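Peptidase M42 (Thaumarchaeota archaeon SCGC AB-539-E09, PDB 5DS0) probably removes amino acids from the N-termini of peptides as a cobalt-loaded, dodecameric TET aminopeptidase of the M42 family. Local coordinates at residues Arg60-Phe72 and Lys177-Ala191. Numbering follows the deposited sequence.
With CO (cobalt (II) ion), chain T; CO (cobalt (II) ion), chain U.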
# COMPACT_ATOMS: atom_id res chain seq x y z
N ARG C 60 34.71 20.54 45.06
CA ARG C 60 34.61 21.31 43.83
C ARG C 60 33.22 21.14 43.22
O ARG C 60 32.82 20.02 42.88
CB ARG C 60 35.67 20.86 42.84
CG ARG C 60 37.09 21.07 43.32
CD ARG C 60 38.09 20.74 42.23
NE ARG C 60 39.47 20.87 42.70
CZ ARG C 60 40.55 20.70 41.95
NH1 ARG C 60 40.45 20.39 40.66
NH2 ARG C 60 41.75 20.85 42.48
N ILE C 61 32.50 22.25 43.10
CA ILE C 61 31.19 22.28 42.46
C ILE C 61 31.36 22.72 41.01
O ILE C 61 31.86 23.80 40.75
CB ILE C 61 30.21 23.30 43.09
CG1 ILE C 61 30.29 23.34 44.61
CG2 ILE C 61 28.80 23.01 42.66
CD1 ILE C 61 30.01 22.04 45.29
N LEU C 62 30.90 21.90 40.08
CA LEU C 62 30.91 22.28 38.68
C LEU C 62 29.51 22.65 38.24
O LEU C 62 28.60 21.82 38.33
CB LEU C 62 31.44 21.13 37.82
CG LEU C 62 31.38 21.32 36.30
CD1 LEU C 62 32.00 22.63 35.86
CD2 LEU C 62 32.07 20.17 35.60
N MSE C 63 29.33 23.90 37.80
CA MSE C 63 28.11 24.30 37.13
C MSE C 63 28.41 24.47 35.68
O MSE C 63 29.39 25.11 35.32
CB MSE C 63 27.62 25.64 37.61
CG MSE C 63 27.11 25.59 39.03
SE MSE C 63 26.03 27.22 39.30
CE MSE C 63 27.47 28.55 39.47
N ALA C 64 27.58 23.91 34.81
CA ALA C 64 27.85 23.95 33.39
C ALA C 64 26.63 24.33 32.59
O ALA C 64 25.54 23.83 32.85
CB ALA C 64 28.36 22.61 32.92
N GLY C 65 26.81 25.23 31.63
CA GLY C 65 25.79 25.55 30.63
C GLY C 65 26.45 25.76 29.29
O GLY C 65 27.40 26.52 29.19
N HIS C 66 25.99 25.06 28.26
CA HIS C 66 26.69 25.11 26.98
C HIS C 66 26.34 26.36 26.20
O HIS C 66 25.18 26.75 26.14
CB HIS C 66 26.48 23.82 26.15
CG HIS C 66 25.08 23.62 25.65
ND1 HIS C 66 24.64 24.12 24.45
CD2 HIS C 66 24.04 22.92 26.17
CE1 HIS C 66 23.38 23.76 24.25
NE2 HIS C 66 23.00 23.03 25.29
N THR C 67 27.35 26.99 25.61
CA THR C 67 27.15 28.22 24.86
C THR C 67 27.04 27.99 23.37
O THR C 67 26.77 28.93 22.62
CB THR C 67 28.30 29.18 25.08
OG1 THR C 67 29.54 28.51 24.79
CG2 THR C 67 28.30 29.69 26.50
N ASP C 68 27.28 26.77 22.91
CA ASP C 68 27.03 26.47 21.50
C ASP C 68 25.53 26.41 21.25
O ASP C 68 24.76 26.04 22.14
CB ASP C 68 27.75 25.20 21.01
CG ASP C 68 27.23 23.93 21.65
OD1 ASP C 68 27.05 23.91 22.89
OD2 ASP C 68 27.04 22.94 20.92
N GLU C 69 25.14 26.81 20.06
CA GLU C 69 23.76 26.76 19.61
C GLU C 69 23.67 25.88 18.38
O GLU C 69 24.63 25.70 17.64
CB GLU C 69 23.24 28.16 19.26
CG GLU C 69 24.08 28.86 18.18
CD GLU C 69 23.57 30.24 17.81
OE1 GLU C 69 22.36 30.37 17.50
OE2 GLU C 69 24.40 31.18 17.81
N VAL C 70 22.49 25.34 18.14
CA VAL C 70 22.31 24.62 16.90
C VAL C 70 22.52 25.59 15.76
O VAL C 70 22.21 26.77 15.87
CB VAL C 70 20.93 23.94 16.82
CG1 VAL C 70 20.83 22.87 17.90
CG2 VAL C 70 19.80 24.95 16.94
N GLY C 71 23.07 25.07 14.67
CA GLY C 71 23.41 25.89 13.51
C GLY C 71 23.61 25.05 12.27
O GLY C 71 23.06 23.96 12.14
N PHE C 72 24.37 25.59 11.32
CA PHE C 72 24.66 24.88 10.07
C PHE C 72 26.09 25.20 9.63
O PHE C 72 26.75 26.06 10.22
CB PHE C 72 23.68 25.26 8.95
CG PHE C 72 22.28 25.48 9.43
CD1 PHE C 72 21.89 26.71 9.90
CD2 PHE C 72 21.37 24.45 9.43
CE1 PHE C 72 20.59 26.92 10.35
CE2 PHE C 72 20.07 24.65 9.88
CZ PHE C 72 19.69 25.89 10.34
N LYS C 177 16.79 33.49 20.02
CA LYS C 177 17.40 32.19 19.72
C LYS C 177 18.43 31.84 20.78
O LYS C 177 18.73 32.64 21.66
CB LYS C 177 18.09 32.22 18.36
CG LYS C 177 19.39 33.03 18.33
CD LYS C 177 20.06 32.95 16.98
CE LYS C 177 21.21 33.93 16.86
NZ LYS C 177 22.42 33.39 17.52
N ALA C 178 18.92 30.62 20.70
CA ALA C 178 20.05 30.16 21.50
C ALA C 178 19.83 30.13 23.01
O ALA C 178 20.80 30.00 23.76
CB ALA C 178 21.29 30.98 21.16
N PHE C 179 18.58 30.20 23.47
CA PHE C 179 18.33 30.02 24.89
C PHE C 179 18.98 28.71 25.34
O PHE C 179 19.53 28.66 26.43
CB PHE C 179 16.84 30.00 25.21
CG PHE C 179 16.18 31.34 25.07
CD1 PHE C 179 16.73 32.46 25.65
CD2 PHE C 179 14.98 31.46 24.41
CE1 PHE C 179 16.11 33.69 25.54
CE2 PHE C 179 14.35 32.69 24.30
CZ PHE C 179 14.93 33.80 24.86
N ASP C 180 18.90 27.68 24.51
CA ASP C 180 19.58 26.43 24.73
C ASP C 180 20.99 26.59 24.22
O ASP C 180 21.19 26.54 23.00
CB ASP C 180 18.85 25.33 23.96
CG ASP C 180 19.50 23.97 24.10
OD1 ASP C 180 20.37 23.78 24.98
OD2 ASP C 180 19.12 23.07 23.31
N ASP C 181 22.00 26.78 25.08
CA ASP C 181 21.87 26.81 26.53
C ASP C 181 22.59 28.03 27.12
O ASP C 181 23.23 27.96 28.17
CB ASP C 181 22.41 25.51 27.11
CG ASP C 181 22.18 25.36 28.61
OD1 ASP C 181 21.28 26.03 29.17
OD2 ASP C 181 22.91 24.55 29.21
N ARG C 182 22.45 29.16 26.44
CA ARG C 182 23.07 30.39 26.90
C ARG C 182 22.32 30.93 28.09
O ARG C 182 22.91 31.63 28.93
CB ARG C 182 23.17 31.41 25.77
CG ARG C 182 24.27 31.03 24.79
CD ARG C 182 24.30 31.87 23.53
NE ARG C 182 25.02 31.19 22.46
CZ ARG C 182 25.06 31.60 21.19
NH1 ARG C 182 24.47 32.72 20.82
NH2 ARG C 182 25.72 30.88 20.29
N ILE C 183 21.05 30.57 28.22
CA ILE C 183 20.31 30.94 29.42
C ILE C 183 20.89 30.20 30.62
O ILE C 183 20.95 30.77 31.71
CB ILE C 183 18.79 30.69 29.30
CG1 ILE C 183 18.04 31.47 30.36
CG2 ILE C 183 18.46 29.22 29.44
CD1 ILE C 183 18.13 32.99 30.21
N GLY C 184 21.34 28.96 30.43
CA GLY C 184 22.02 28.23 31.50
C GLY C 184 23.36 28.87 31.86
O GLY C 184 23.70 28.98 33.04
N ALA C 185 24.10 29.30 30.85
CA ALA C 185 25.34 30.03 31.07
C ALA C 185 25.06 31.35 31.77
O ALA C 185 25.79 31.76 32.66
CB ALA C 185 26.03 30.29 29.75
N PHE C 186 23.97 32.00 31.37
CA PHE C 186 23.55 33.24 31.99
C PHE C 186 23.30 33.06 33.48
O PHE C 186 23.72 33.88 34.28
CB PHE C 186 22.29 33.77 31.31
CG PHE C 186 21.72 35.00 31.95
CD1 PHE C 186 22.16 36.26 31.58
CD2 PHE C 186 20.71 34.90 32.90
CE1 PHE C 186 21.63 37.39 32.15
CE2 PHE C 186 20.16 36.03 33.47
CZ PHE C 186 20.62 37.28 33.09
N VAL C 187 22.61 31.99 33.84
CA VAL C 187 22.30 31.70 35.23
C VAL C 187 23.56 31.50 36.06
O VAL C 187 23.70 32.09 37.12
CB VAL C 187 21.44 30.44 35.35
CG1 VAL C 187 21.35 29.98 36.80
CG2 VAL C 187 20.04 30.72 34.83
N LEU C 188 24.48 30.67 35.59
CA LEU C 188 25.66 30.38 36.39
C LEU C 188 26.56 31.61 36.53
O LEU C 188 27.14 31.84 37.59
CB LEU C 188 26.45 29.20 35.83
CG LEU C 188 27.09 29.29 34.45
CD1 LEU C 188 28.52 29.80 34.48
CD2 LEU C 188 27.05 27.91 33.80
N MSE C 189 26.65 32.41 35.48
CA MSE C 189 27.39 33.67 35.54
C MSE C 189 26.77 34.64 36.51
O MSE C 189 27.48 35.30 37.26
CB MSE C 189 27.45 34.30 34.16
CG MSE C 189 28.51 33.59 33.33
SE MSE C 189 28.78 34.56 31.65
CE MSE C 189 27.12 34.09 30.70
N GLU C 190 25.45 34.76 36.49
CA GLU C 190 24.76 35.67 37.40
C GLU C 190 24.86 35.19 38.83
O GLU C 190 24.91 36.00 39.75
CB GLU C 190 23.29 35.83 37.01
CG GLU C 190 23.09 36.73 35.80
CD GLU C 190 23.52 38.16 36.06
OE1 GLU C 190 22.74 38.89 36.70
OE2 GLU C 190 24.65 38.53 35.66
N ALA C 191 24.86 33.88 39.02
CA ALA C 191 25.00 33.32 40.35
C ALA C 191 26.36 33.71 40.93
O ALA C 191 26.43 34.22 42.04
CB ALA C 191 24.86 31.81 40.31
CO CO T . 21.18 22.00 25.41
CO CO U . 19.96 21.49 22.80
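The imidazole of H66 carries the CB of D181 over one face. At its edge, near the ring plane, lies D180 OD1. The backbone oxygen of D68 is also at the edge, in plane, and accepts from H66 ND1 at 3.0 Å. This is the two-metal site of an M42 peptidase, built where strand 60-66 and the loop after it meet the N-terminal part of helix 179-191. H66 NE2 binds one cobalt at 2.1 Å. D180 bridges the pair: OD1 takes that cobalt and OD2 takes the other at 1.9 Å. With CG anti to the backbone N (chi1 179°), the D180 carboxylate reaches the metals, its plane turned 72° from the H66 ring. E237 completes the first site, to which E214 is also assigned; E215 and H325 serve the second. The peptide bond between D180 and D181 is cis.

The guanidinium of R182 has the CB of A178 over one face. At its edge, in plane, NE and NH2 both grip the carbonyl oxygen of T67. The NE bond is the straighter, at 161°. E69 OE2 approaches the same group obliquely, 2.8 Å from R182 NH2, with the two flat groups nearly perpendicular. K177 NZ, whose strongest polar partner is A16, adds a weakly hydrogen-bonded second salt bridge to E69, so one buried carboxylate faces two cations. R182 NH1 bonds to the backbone oxygen of L13, which ties the network to helix 2-15.

Farther along, the strand runs roughly antiparallel to the helix, and G65 lets the backbones come close: its CA is 4.5 Å from that of A185. L188 sends CD2 over the backbone between A64 and G65. The selenomethionine M63 bends at its end and rests its CE 3.8 Å from L188 CB.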